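Long-range contacts in nitrite oxidoreductase subunit A (Kuenenia stuttgartiensis, PDB 7B04), which is a NarG-like member of the molybdopterin oxidoreductase family that carries an iron/sulfur cluster (SF4), two MD1 molecules and a molybdenum atom: residues B[62-66]-B[720-725]; B[178-182]-B[740-745]; B[230-235]-B[707-711]; B[701-705]-B[727-733]; B[767-771]-B[783-787]. All blocks are in the same frame, centred on the assembly; numbering follows the deposited sequence.

Contacts 1, 3 and 4 form one connected block beside the bound SF4 and MD1. W720 of contact 1 bonds through its backbone to E707 of contact 3, and the loop after it bonds to V701 and F703 of contact 4; their centres lie 11 to 16 Å apart. Contacts 1 and 3 share the small antiparallel sheet with strands 707-709 and 716-720. Contact 5 packs on contact 3 through I770 and I234, whereas contact 2, the helix pair 174-191 and 734-749, touches none of the others; its centre is 20 to 29 Å away from theirs. Residues 707-745 thus meet, in contacts 1 to 3, segments more than 470 residues earlier; contact 5 follows as a local pair.

Contact 1: residues B[62-66]-B[720-725]; sequences TFTYC and WGKTGI
The edge strand 61-66 of a small three-stranded antiparallel sheet, next to the SF4 site, is met by the end of strand 716-720 and the loop leaving it. Residues 62-66 are extended; no hydrogen bond crosses to 720-725, and the closest CA pairs are Y65 with W720 (5.6 Å) and F63 with G724 (6.4 Å). W720 (chi1 p) lays its indole under C66: C66 CB sits 3.7 Å from the centroid of the W720 six-membered ring, a CH-pi contact, and C66 SG lies over the same face, 4.4 Å from that centroid. Y65 CB adds an apolar contact of 3.8 Å to W720 CD1. G721, extended at positive phi (151/163), and K722, at 57/5, turn the backbone. T723 brings its CG2 within 3.0 Å of T64 O, and its carbonyl O within 3.4 Å of F63 CB. G724 then slides beneath the F63 ring (chi1 p), where a side chain would be cramped; its CA stands 3.7 Å from the ring centroid, 16° off the normal. C66-W720 packing thus joins two sheets, the C66 side chain about 6 Å from SF4, and F63 packs on the following loop. Last, I725 CG2 touches F63 CE1 at 4.3 Å.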
# COMPACT_ATOMS: atom_id res chain seq x y z
N THR B 62 -14.54 17.95 12.24
CA THR B 62 -14.31 16.61 11.73
C THR B 62 -15.45 16.33 10.77
O THR B 62 -16.56 16.83 10.94
CB THR B 62 -14.25 15.61 12.90
OG1 THR B 62 -13.94 14.29 12.40
CG2 THR B 62 -15.55 15.59 13.68
N PHE B 63 -15.16 15.57 9.72
CA PHE B 63 -16.19 15.22 8.75
C PHE B 63 -15.94 13.81 8.26
O PHE B 63 -14.90 13.20 8.53
CB PHE B 63 -16.26 16.28 7.61
CG PHE B 63 -15.23 16.13 6.52
CD1 PHE B 63 -14.13 16.97 6.47
CD2 PHE B 63 -15.40 15.22 5.49
CE1 PHE B 63 -13.20 16.87 5.45
CE2 PHE B 63 -14.48 15.11 4.47
CZ PHE B 63 -13.37 15.94 4.45
N THR B 64 -16.95 13.27 7.58
CA THR B 64 -16.97 11.87 7.19
C THR B 64 -17.27 11.68 5.71
O THR B 64 -18.22 12.28 5.19
CB THR B 64 -18.01 11.14 8.05
OG1 THR B 64 -17.45 10.85 9.34
CG2 THR B 64 -18.47 9.88 7.40
N TYR B 65 -16.47 10.85 5.04
CA TYR B 65 -16.71 10.49 3.64
C TYR B 65 -16.36 9.01 3.46
O TYR B 65 -16.05 8.30 4.42
CB TYR B 65 -15.92 11.37 2.67
CG TYR B 65 -14.42 11.21 2.75
CD1 TYR B 65 -13.70 11.74 3.81
CD2 TYR B 65 -13.71 10.52 1.77
CE1 TYR B 65 -12.33 11.60 3.89
CE2 TYR B 65 -12.35 10.37 1.84
CZ TYR B 65 -11.66 10.91 2.91
OH TYR B 65 -10.29 10.77 2.99
N CYS B 66 -16.42 8.55 2.21
CA CYS B 66 -16.11 7.18 1.85
C CYS B 66 -15.01 7.18 0.80
O CYS B 66 -15.17 7.81 -0.26
CB CYS B 66 -17.36 6.45 1.33
SG CYS B 66 -17.07 4.76 0.76
N TRP B 720 -22.45 9.19 0.71
CA TRP B 720 -21.71 10.35 1.18
C TRP B 720 -21.78 11.47 0.14
O TRP B 720 -22.17 11.27 -1.02
CB TRP B 720 -20.26 9.98 1.49
CG TRP B 720 -19.38 9.86 0.31
CD1 TRP B 720 -18.46 10.77 -0.11
CD2 TRP B 720 -19.33 8.77 -0.62
NE1 TRP B 720 -17.82 10.31 -1.24
CE2 TRP B 720 -18.34 9.08 -1.57
CE3 TRP B 720 -20.02 7.57 -0.74
CZ2 TRP B 720 -18.03 8.24 -2.63
CZ3 TRP B 720 -19.71 6.72 -1.79
CH2 TRP B 720 -18.72 7.06 -2.72
N GLY B 721 -21.49 12.68 0.61
CA GLY B 721 -21.41 13.87 -0.22
C GLY B 721 -21.75 15.14 0.53
O GLY B 721 -22.41 15.13 1.57
N LYS B 722 -21.36 16.27 -0.05
CA LYS B 722 -21.59 17.64 0.40
C LYS B 722 -21.07 17.96 1.79
O LYS B 722 -21.28 19.08 2.26
CB LYS B 722 -23.08 17.99 0.42
CG LYS B 722 -23.93 17.50 -0.72
CD LYS B 722 -25.37 17.85 -0.41
CE LYS B 722 -26.23 17.85 -1.65
NZ LYS B 722 -27.64 18.25 -1.35
N THR B 723 -20.36 17.05 2.45
CA THR B 723 -19.94 17.28 3.82
C THR B 723 -18.44 17.53 3.96
O THR B 723 -17.94 17.70 5.08
CB THR B 723 -20.36 16.09 4.69
OG1 THR B 723 -20.21 16.41 6.08
CG2 THR B 723 -19.53 14.88 4.36
N GLY B 724 -17.72 17.57 2.85
CA GLY B 724 -16.27 17.74 2.87
C GLY B 724 -15.85 19.18 2.65
O GLY B 724 -16.46 20.12 3.17
N ILE B 725 -14.81 19.35 1.84
CA ILE B 725 -14.26 20.66 1.55
C ILE B 725 -14.81 21.16 0.21
O ILE B 725 -15.29 20.39 -0.62
CB ILE B 725 -12.71 20.64 1.52
CG1 ILE B 725 -12.20 19.72 0.41
CG2 ILE B 725 -12.16 20.20 2.88
CD1 ILE B 725 -10.71 19.81 0.17

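Contact 2: residues B[178-182]-B[740-745]; sequences FTYAS and GMASKL
A glycine on one helix leaves room for a phenylalanine ring on the other: G740 CA lies 4.2 Å from the centroid of the F178 ring, 24° off its normal, a CH-pi contact, and a CB at G740 would collide with F178 CE2. This is helix-on-helix packing between 174-191 and 734-749, buried beside the large mixed sheet. The short segments cross at -65°, their axes 9.0 Å apart, with CA pairs F178-M741 at 5.7 Å, T179-K744 at 6.4 Å and S182-L745 at 5.5 Å. F178 (chi1 m) also receives M741 (t, p, p), whose CE reaches F178 CD1 at 3.6 Å and A181 CB at 3.7 Å; the M741 sulfur makes an oblique Met-aromatic contact, SD to the F178 ring centroid 5.4 Å. K744 (t, p, p, t) runs its aliphatic part along the first helix, CG 3.8 Å from F178 O and CE 3.3 Å from T179 OG1, while its NZ forms salt bridges to D175 and E747 and T179 OG1 bonds to D175 O. L745 CD2 packs on S182 CB at 3.7 Å. S182 (chi1 m) turns its hydroxyl back into its own helix, OG donating to F178 O at 3.0 Å.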
# COMPACT_ATOMS: atom_id res chain seq x y z
N PHE B 178 -17.44 21.41 -23.33
CA PHE B 178 -18.65 20.68 -23.68
C PHE B 178 -19.02 20.87 -25.15
O PHE B 178 -19.38 19.91 -25.83
CB PHE B 178 -19.83 21.16 -22.82
CG PHE B 178 -19.81 20.65 -21.42
CD1 PHE B 178 -19.38 19.37 -21.12
CD2 PHE B 178 -20.25 21.46 -20.38
CE1 PHE B 178 -19.38 18.91 -19.82
CE2 PHE B 178 -20.24 21.00 -19.07
CZ PHE B 178 -19.81 19.72 -18.80
N THR B 179 -18.90 22.10 -25.66
CA THR B 179 -19.36 22.40 -27.01
C THR B 179 -18.52 21.68 -28.06
O THR B 179 -19.06 21.06 -28.98
CB THR B 179 -19.32 23.92 -27.25
OG1 THR B 179 -20.02 24.58 -26.19
CG2 THR B 179 -20.03 24.25 -28.56
N TYR B 180 -17.19 21.75 -27.94
CA TYR B 180 -16.33 21.01 -28.86
C TYR B 180 -16.58 19.51 -28.79
O TYR B 180 -16.66 18.83 -29.82
CB TYR B 180 -14.86 21.32 -28.57
CG TYR B 180 -14.37 22.63 -29.14
CD1 TYR B 180 -14.08 22.74 -30.50
CD2 TYR B 180 -14.20 23.74 -28.34
CE1 TYR B 180 -13.64 23.94 -31.03
CE2 TYR B 180 -13.75 24.94 -28.86
CZ TYR B 180 -13.47 25.03 -30.21
OH TYR B 180 -13.03 26.22 -30.73
N ALA B 181 -16.71 18.97 -27.57
CA ALA B 181 -16.95 17.54 -27.41
C ALA B 181 -18.28 17.12 -28.02
O ALA B 181 -18.36 16.11 -28.72
CB ALA B 181 -16.90 17.17 -25.92
N SER B 182 -19.34 17.89 -27.76
CA SER B 182 -20.65 17.55 -28.30
C SER B 182 -20.66 17.63 -29.83
O SER B 182 -21.19 16.74 -30.50
CB SER B 182 -21.72 18.45 -27.70
OG SER B 182 -21.85 18.22 -26.31
N GLY B 740 -24.05 17.93 -18.05
CA GLY B 740 -23.62 19.05 -18.88
C GLY B 740 -23.30 18.63 -20.30
O GLY B 740 -23.56 19.37 -21.25
N MET B 741 -22.73 17.43 -20.47
CA MET B 741 -22.48 16.92 -21.81
C MET B 741 -23.78 16.62 -22.54
O MET B 741 -23.91 16.90 -23.74
CB MET B 741 -21.61 15.67 -21.74
CG MET B 741 -21.13 15.17 -23.09
SD MET B 741 -20.06 16.37 -23.91
CE MET B 741 -18.64 16.32 -22.82
N ALA B 742 -24.76 16.06 -21.83
CA ALA B 742 -26.04 15.74 -22.45
C ALA B 742 -26.81 17.01 -22.79
O ALA B 742 -27.46 17.08 -23.84
CB ALA B 742 -26.86 14.84 -21.53
N SER B 743 -26.74 18.01 -21.92
CA SER B 743 -27.47 19.25 -22.16
C SER B 743 -26.95 19.96 -23.41
O SER B 743 -27.74 20.49 -24.20
CB SER B 743 -27.36 20.17 -20.94
OG SER B 743 -27.93 19.57 -19.80
N LYS B 744 -25.63 19.96 -23.60
CA LYS B 744 -25.07 20.58 -24.80
C LYS B 744 -25.43 19.80 -26.05
O LYS B 744 -25.64 20.39 -27.12
CB LYS B 744 -23.55 20.72 -24.67
CG LYS B 744 -22.89 21.47 -25.81
CD LYS B 744 -23.37 22.91 -25.89
CE LYS B 744 -22.86 23.74 -24.73
NZ LYS B 744 -23.26 25.17 -24.84
N LEU B 745 -25.52 18.47 -25.95
CA LEU B 745 -26.04 17.68 -27.07
C LEU B 745 -27.47 18.06 -27.38
O LEU B 745 -27.86 18.14 -28.55
CB LEU B 745 -25.93 16.19 -26.75
CG LEU B 745 -24.54 15.56 -26.79
CD1 LEU B 745 -24.59 14.13 -26.27
CD2 LEU B 745 -23.96 15.59 -28.19

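Contact 3: residues B[230-235]-B[707-711]; sequences LLGVIG and EITNS
L230 and E707 lose the most surface here, with I708 next, and they fix the loop after strand 222-226 against strand 707-709, an edge strand of a three-stranded antiparallel sheet. The closest CA pair is L231-T709 at 5.3 Å. L230 (chi1 t, chi2 p) reaches over N710, CD2 3.6 Å from N710 O, and L230 O accepts a hydrogen bond from T709 OG1 at 2.6 Å. I708 O takes V233 N at 3.2 Å (154°) and a CA-H...O contact from G232 CA at 3.5 Å, while I708 CG2 packs on V233 CB at 3.7 Å and on I234 CG1 at 4.1 Å. E707 (t, p) turns its carboxylate under residues 233-235, whose phi/psi angles are helical though the regular bonds are missing. G235 N donates to E707 OE2 at 3.1 Å and, weakly, to E707 OE1 at 3.3 Å; the bond of I234 N to E707 OE2 at 2.6 Å is weak too, and OE2 is less surely placed. The side chain of L231 lies about 6 Å from MD1. A buried carboxylate meeting successive amides suggests that the main-chain NH groups of I234 and G235 help to offset its charge.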
# COMPACT_ATOMS: atom_id res chain seq x y z
N LEU B 230 -19.50 0.97 -9.46
CA LEU B 230 -19.99 0.74 -8.10
C LEU B 230 -19.31 1.65 -7.10
O LEU B 230 -19.81 1.85 -5.98
CB LEU B 230 -19.78 -0.71 -7.68
CG LEU B 230 -20.65 -1.28 -6.56
CD1 LEU B 230 -22.13 -1.22 -6.91
CD2 LEU B 230 -20.24 -2.72 -6.29
N LEU B 231 -18.17 2.22 -7.48
CA LEU B 231 -17.47 3.20 -6.63
C LEU B 231 -18.31 4.47 -6.43
O LEU B 231 -18.35 5.04 -5.33
CB LEU B 231 -16.10 3.49 -7.24
CG LEU B 231 -15.00 2.45 -7.03
CD1 LEU B 231 -15.42 0.98 -7.09
CD2 LEU B 231 -14.01 2.69 -8.13
N GLY B 232 -18.96 4.93 -7.49
CA GLY B 232 -20.13 5.78 -7.38
C GLY B 232 -21.09 5.50 -8.51
O GLY B 232 -20.75 5.68 -9.68
N VAL B 233 -22.31 5.08 -8.19
CA VAL B 233 -23.21 4.56 -9.22
C VAL B 233 -23.79 5.70 -10.04
O VAL B 233 -23.86 5.62 -11.27
CB VAL B 233 -24.32 3.71 -8.58
CG1 VAL B 233 -25.29 3.21 -9.64
CG2 VAL B 233 -23.72 2.53 -7.82
N ILE B 234 -24.20 6.78 -9.38
CA ILE B 234 -24.80 7.90 -10.09
C ILE B 234 -23.76 8.61 -10.94
O ILE B 234 -23.99 8.91 -12.12
CB ILE B 234 -25.48 8.86 -9.10
CG1 ILE B 234 -26.39 8.07 -8.15
CG2 ILE B 234 -26.29 9.91 -9.83
CD1 ILE B 234 -27.53 7.38 -8.86
N GLY B 235 -22.59 8.88 -10.36
CA GLY B 235 -21.58 9.65 -11.06
C GLY B 235 -20.82 8.88 -12.12
O GLY B 235 -20.46 9.45 -13.15
N GLU B 707 -23.69 10.34 -3.25
CA GLU B 707 -23.26 9.21 -4.05
C GLU B 707 -23.43 7.91 -3.27
O GLU B 707 -23.28 7.88 -2.05
CB GLU B 707 -21.80 9.37 -4.50
CG GLU B 707 -21.42 8.41 -5.60
CD GLU B 707 -22.23 8.65 -6.85
OE1 GLU B 707 -22.47 9.82 -7.20
OE2 GLU B 707 -22.67 7.66 -7.48
N ILE B 708 -23.71 6.84 -4.01
CA ILE B 708 -24.02 5.53 -3.45
C ILE B 708 -22.94 4.54 -3.88
O ILE B 708 -22.47 4.60 -5.02
CB ILE B 708 -25.42 5.05 -3.88
CG1 ILE B 708 -25.69 3.62 -3.42
CG2 ILE B 708 -25.57 5.16 -5.39
CD1 ILE B 708 -25.77 3.47 -1.93
N THR B 709 -22.55 3.65 -2.97
CA THR B 709 -21.61 2.59 -3.30
C THR B 709 -21.90 1.37 -2.44
O THR B 709 -22.50 1.48 -1.36
CB THR B 709 -20.15 3.01 -3.12
OG1 THR B 709 -19.30 1.92 -3.48
CG2 THR B 709 -19.88 3.37 -1.68
N ASN B 710 -21.45 0.21 -2.92
CA ASN B 710 -21.54 -1.05 -2.20
C ASN B 710 -20.23 -1.79 -2.40
O ASN B 710 -19.31 -1.30 -3.07
CB ASN B 710 -22.70 -1.92 -2.69
CG ASN B 710 -24.01 -1.16 -2.78
OD1 ASN B 710 -24.39 -0.42 -1.88
ND2 ASN B 710 -24.72 -1.35 -3.89
N SER B 711 -20.12 -2.97 -1.81
CA SER B 711 -18.93 -3.79 -1.98
C SER B 711 -19.33 -5.26 -2.08
O SER B 711 -20.45 -5.65 -1.74
CB SER B 711 -17.93 -3.58 -0.85
OG SER B 711 -16.82 -4.46 -0.97

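Contact 4: residues B[701-705]-B[727-733]; sequences VEFQE and PVYESKD
Two irregular loops meet, one leading into strand 707-709 and the other into helix 734-749. V701 pairs its backbone with I725 of contact 1. E702 (chi1 -29°, between wells), its CB directed toward the other loop, sends OE2 to V728 N for a nearly straight hydrogen bond of 2.9 Å (171°); the same OE2 lies 3.4 Å from P727 CA, and the closest CA pair is E702-P727 at 5.3 Å. E702 OE1 forms a salt bridge with R130. F703 has its CB directed away from 727-733; its ring belongs to the MD1 pocket and meets the W720 ring. Q704 N donates to D733 OD1 (D733 chi1 m) at 2.6 Å (134°), and the Q704 side chain lies along the P727 ring. Y729 OH bonds to H200 O of subunit C. D733 is at the N-cap position of helix 734-749 without a side-chain capping bond. Each bond across pairs a carboxylate with a main-chain amide, one acid from each loop, so the two hold each other reciprocally.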
# COMPACT_ATOMS: atom_id res chain seq x y z
N VAL B 701 -13.74 13.78 -1.30
CA VAL B 701 -13.90 14.76 -0.23
C VAL B 701 -14.45 16.09 -0.73
O VAL B 701 -14.75 16.97 0.09
CB VAL B 701 -12.56 15.05 0.49
CG1 VAL B 701 -12.05 13.80 1.16
CG2 VAL B 701 -11.54 15.60 -0.49
N GLU B 702 -14.60 16.27 -2.04
CA GLU B 702 -15.17 17.49 -2.58
C GLU B 702 -16.46 17.22 -3.34
O GLU B 702 -16.79 17.90 -4.31
CB GLU B 702 -14.18 18.20 -3.51
CG GLU B 702 -12.72 17.97 -3.18
CD GLU B 702 -11.82 18.28 -4.36
OE1 GLU B 702 -11.52 17.36 -5.14
OE2 GLU B 702 -11.43 19.46 -4.51
N PHE B 703 -17.26 16.26 -2.88
CA PHE B 703 -18.49 15.93 -3.58
C PHE B 703 -19.54 16.97 -3.22
O PHE B 703 -19.77 17.23 -2.04
CB PHE B 703 -18.99 14.54 -3.21
CG PHE B 703 -18.38 13.43 -4.03
CD1 PHE B 703 -17.64 13.69 -5.17
CD2 PHE B 703 -18.56 12.11 -3.65
CE1 PHE B 703 -17.09 12.66 -5.91
CE2 PHE B 703 -18.01 11.08 -4.39
CZ PHE B 703 -17.28 11.35 -5.52
N GLN B 704 -20.14 17.60 -4.23
CA GLN B 704 -21.24 18.53 -4.03
C GLN B 704 -22.60 17.88 -4.28
O GLN B 704 -23.60 18.58 -4.45
CB GLN B 704 -21.07 19.75 -4.94
CG GLN B 704 -20.02 20.73 -4.45
CD GLN B 704 -19.52 21.63 -5.57
OE1 GLN B 704 -19.63 21.30 -6.75
NE2 GLN B 704 -18.98 22.78 -5.19
N GLU B 705 -22.65 16.55 -4.29
CA GLU B 705 -23.89 15.81 -4.49
C GLU B 705 -23.69 14.42 -3.91
O GLU B 705 -22.56 13.93 -3.82
CB GLU B 705 -24.26 15.77 -5.98
CG GLU B 705 -25.45 14.91 -6.38
CD GLU B 705 -26.78 15.45 -5.88
OE1 GLU B 705 -27.15 15.15 -4.73
OE2 GLU B 705 -27.45 16.17 -6.65
N PRO B 727 -14.49 22.51 -3.58
CA PRO B 727 -13.56 22.09 -4.63
C PRO B 727 -12.31 22.96 -4.67
O PRO B 727 -12.39 24.19 -4.73
CB PRO B 727 -14.38 22.22 -5.91
CG PRO B 727 -15.79 22.04 -5.46
CD PRO B 727 -15.86 22.67 -4.10
N VAL B 728 -11.15 22.30 -4.63
CA VAL B 728 -9.88 23.01 -4.61
C VAL B 728 -9.66 23.75 -5.92
O VAL B 728 -9.14 24.88 -5.94
CB VAL B 728 -8.74 22.03 -4.30
CG1 VAL B 728 -7.46 22.78 -4.05
CG2 VAL B 728 -9.09 21.17 -3.11
N TYR B 729 -10.06 23.14 -7.04
CA TYR B 729 -9.92 23.78 -8.34
C TYR B 729 -11.25 23.78 -9.08
O TYR B 729 -12.29 23.44 -8.51
CB TYR B 729 -8.83 23.07 -9.15
CG TYR B 729 -7.48 23.02 -8.46
CD1 TYR B 729 -6.64 24.12 -8.45
CD2 TYR B 729 -7.05 21.86 -7.82
CE1 TYR B 729 -5.41 24.08 -7.82
CE2 TYR B 729 -5.82 21.81 -7.19
CZ TYR B 729 -5.00 22.92 -7.19
OH TYR B 729 -3.77 22.88 -6.57
N GLU B 730 -11.23 24.14 -10.37
CA GLU B 730 -12.44 24.26 -11.18
C GLU B 730 -12.95 22.88 -11.58
O GLU B 730 -12.80 22.42 -12.71
CB GLU B 730 -12.18 25.13 -12.40
CG GLU B 730 -13.44 25.52 -13.15
CD GLU B 730 -13.16 26.42 -14.34
OE1 GLU B 730 -11.97 26.66 -14.63
OE2 GLU B 730 -14.13 26.88 -14.98
N SER B 731 -13.55 22.19 -10.61
CA SER B 731 -14.06 20.84 -10.81
C SER B 731 -15.57 20.79 -10.61
O SER B 731 -16.16 21.65 -9.95
CB SER B 731 -13.38 19.85 -9.85
OG SER B 731 -13.81 20.07 -8.51
N LYS B 732 -16.18 19.78 -11.21
CA LYS B 732 -17.61 19.53 -11.10
C LYS B 732 -17.82 18.08 -10.68
O LYS B 732 -16.89 17.26 -10.73
CB LYS B 732 -18.35 19.77 -12.42
CG LYS B 732 -18.42 21.21 -12.89
CD LYS B 732 -19.32 21.32 -14.12
CE LYS B 732 -19.31 22.71 -14.72
NZ LYS B 732 -19.93 23.72 -13.83
N ASP B 733 -19.02 17.78 -10.21
CA ASP B 733 -19.35 16.40 -9.90
C ASP B 733 -19.55 15.64 -11.21
O ASP B 733 -20.02 16.19 -12.20
CB ASP B 733 -20.63 16.31 -9.05
CG ASP B 733 -20.70 17.38 -7.96
OD1 ASP B 733 -20.63 17.04 -6.76
OD2 ASP B 733 -20.82 18.57 -8.32

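Contact 5: residues B[767-771]-B[783-787]; sequences SVYIN and YTCED
Two hydrogen bonds, both made by the N771 side chain (chi1 m), join helix 767-774 to the start of helix 785-788. N771 OD1 accepts from C785 N at 2.8 Å (166°), and N771 ND2 donates to E786 OE2 at 3.0 Å (143°), so one amide group engages the backbone of the second helix and its acidic side chain. The closest CA pair is N771-C785, 5.8 Å. Apolar contact comes next: C785 (chi1 t) points its CB toward the first helix, and I770 CG2 packs on C785 CB at 3.7 Å. S767, one turn before N771, places OG 3.5 Å from C785 SG. T784 is at the N-cap position without a side-chain capping bond. I770 also touches I234, so the pair packs on the loop 230-235 of contact 3. These are two short helices close in sequence, joined by a loop, in which a side chain of the earlier helix satisfies a first-turn amide of the later one.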
# COMPACT_ATOMS: atom_id res chain seq x y z
N SER B 767 -30.60 12.25 -5.19
CA SER B 767 -31.26 11.33 -4.27
C SER B 767 -32.45 10.65 -4.93
O SER B 767 -32.82 9.53 -4.55
CB SER B 767 -31.70 12.07 -3.01
OG SER B 767 -30.59 12.60 -2.31
N VAL B 768 -33.08 11.31 -5.91
CA VAL B 768 -34.18 10.69 -6.65
C VAL B 768 -33.71 9.41 -7.33
O VAL B 768 -34.32 8.34 -7.16
CB VAL B 768 -34.77 11.69 -7.67
CG1 VAL B 768 -35.59 10.96 -8.72
CG2 VAL B 768 -35.60 12.74 -6.96
N TYR B 769 -32.62 9.50 -8.10
CA TYR B 769 -32.10 8.32 -8.78
C TYR B 769 -31.60 7.28 -7.78
O TYR B 769 -31.76 6.07 -8.01
CB TYR B 769 -30.98 8.71 -9.74
CG TYR B 769 -31.40 9.68 -10.82
CD1 TYR B 769 -32.29 9.31 -11.82
CD2 TYR B 769 -30.88 10.97 -10.85
CE1 TYR B 769 -32.66 10.20 -12.81
CE2 TYR B 769 -31.24 11.87 -11.84
CZ TYR B 769 -32.13 11.48 -12.82
OH TYR B 769 -32.49 12.37 -13.80
N ILE B 770 -30.99 7.72 -6.68
CA ILE B 770 -30.51 6.79 -5.67
C ILE B 770 -31.68 6.04 -5.05
O ILE B 770 -31.61 4.82 -4.83
CB ILE B 770 -29.68 7.53 -4.60
CG1 ILE B 770 -28.45 8.18 -5.24
CG2 ILE B 770 -29.26 6.58 -3.49
CD1 ILE B 770 -27.71 9.13 -4.33
N ASN B 771 -32.77 6.75 -4.76
CA ASN B 771 -33.96 6.09 -4.21
C ASN B 771 -34.54 5.11 -5.22
O ASN B 771 -35.02 4.03 -4.85
CB ASN B 771 -35.00 7.12 -3.80
CG ASN B 771 -34.58 7.92 -2.59
OD1 ASN B 771 -34.02 7.38 -1.64
ND2 ASN B 771 -34.86 9.22 -2.61
N TYR B 783 -34.86 0.70 1.96
CA TYR B 783 -33.90 1.72 2.35
C TYR B 783 -34.19 3.00 1.60
O TYR B 783 -34.62 2.99 0.45
CB TYR B 783 -32.47 1.28 2.04
CG TYR B 783 -31.91 0.30 3.03
CD1 TYR B 783 -31.80 0.63 4.37
CD2 TYR B 783 -31.48 -0.94 2.61
CE1 TYR B 783 -31.27 -0.27 5.27
CE2 TYR B 783 -30.96 -1.85 3.49
CZ TYR B 783 -30.86 -1.51 4.82
OH TYR B 783 -30.34 -2.43 5.68
N THR B 784 -33.98 4.12 2.28
CA THR B 784 -34.13 5.42 1.66
C THR B 784 -32.78 6.14 1.72
O THR B 784 -32.05 6.01 2.71
CB THR B 784 -35.22 6.19 2.40
OG1 THR B 784 -36.51 5.76 1.94
CG2 THR B 784 -35.11 7.68 2.15
N CYS B 785 -32.44 6.86 0.65
CA CYS B 785 -31.18 7.61 0.64
C CYS B 785 -31.15 8.63 1.76
O CYS B 785 -30.14 8.79 2.46
CB CYS B 785 -30.99 8.30 -0.72
SG CYS B 785 -29.77 9.62 -0.72
N GLU B 786 -32.26 9.33 1.94
CA GLU B 786 -32.39 10.33 2.99
C GLU B 786 -32.25 9.71 4.38
O GLU B 786 -31.59 10.27 5.26
CB GLU B 786 -33.71 11.06 2.77
CG GLU B 786 -33.80 11.45 1.26
CD GLU B 786 -35.14 11.17 0.59
OE1 GLU B 786 -36.05 10.64 1.26
OE2 GLU B 786 -35.26 11.43 -0.62
N ASP B 787 -32.93 8.58 4.62
CA ASP B 787 -32.89 7.91 5.93
C ASP B 787 -31.51 7.32 6.24
O ASP B 787 -31.03 7.44 7.37
CB ASP B 787 -33.97 6.83 6.00
CG ASP B 787 -35.32 7.39 6.40
OD1 ASP B 787 -35.35 8.45 7.07
OD2 ASP B 787 -36.34 6.80 6.03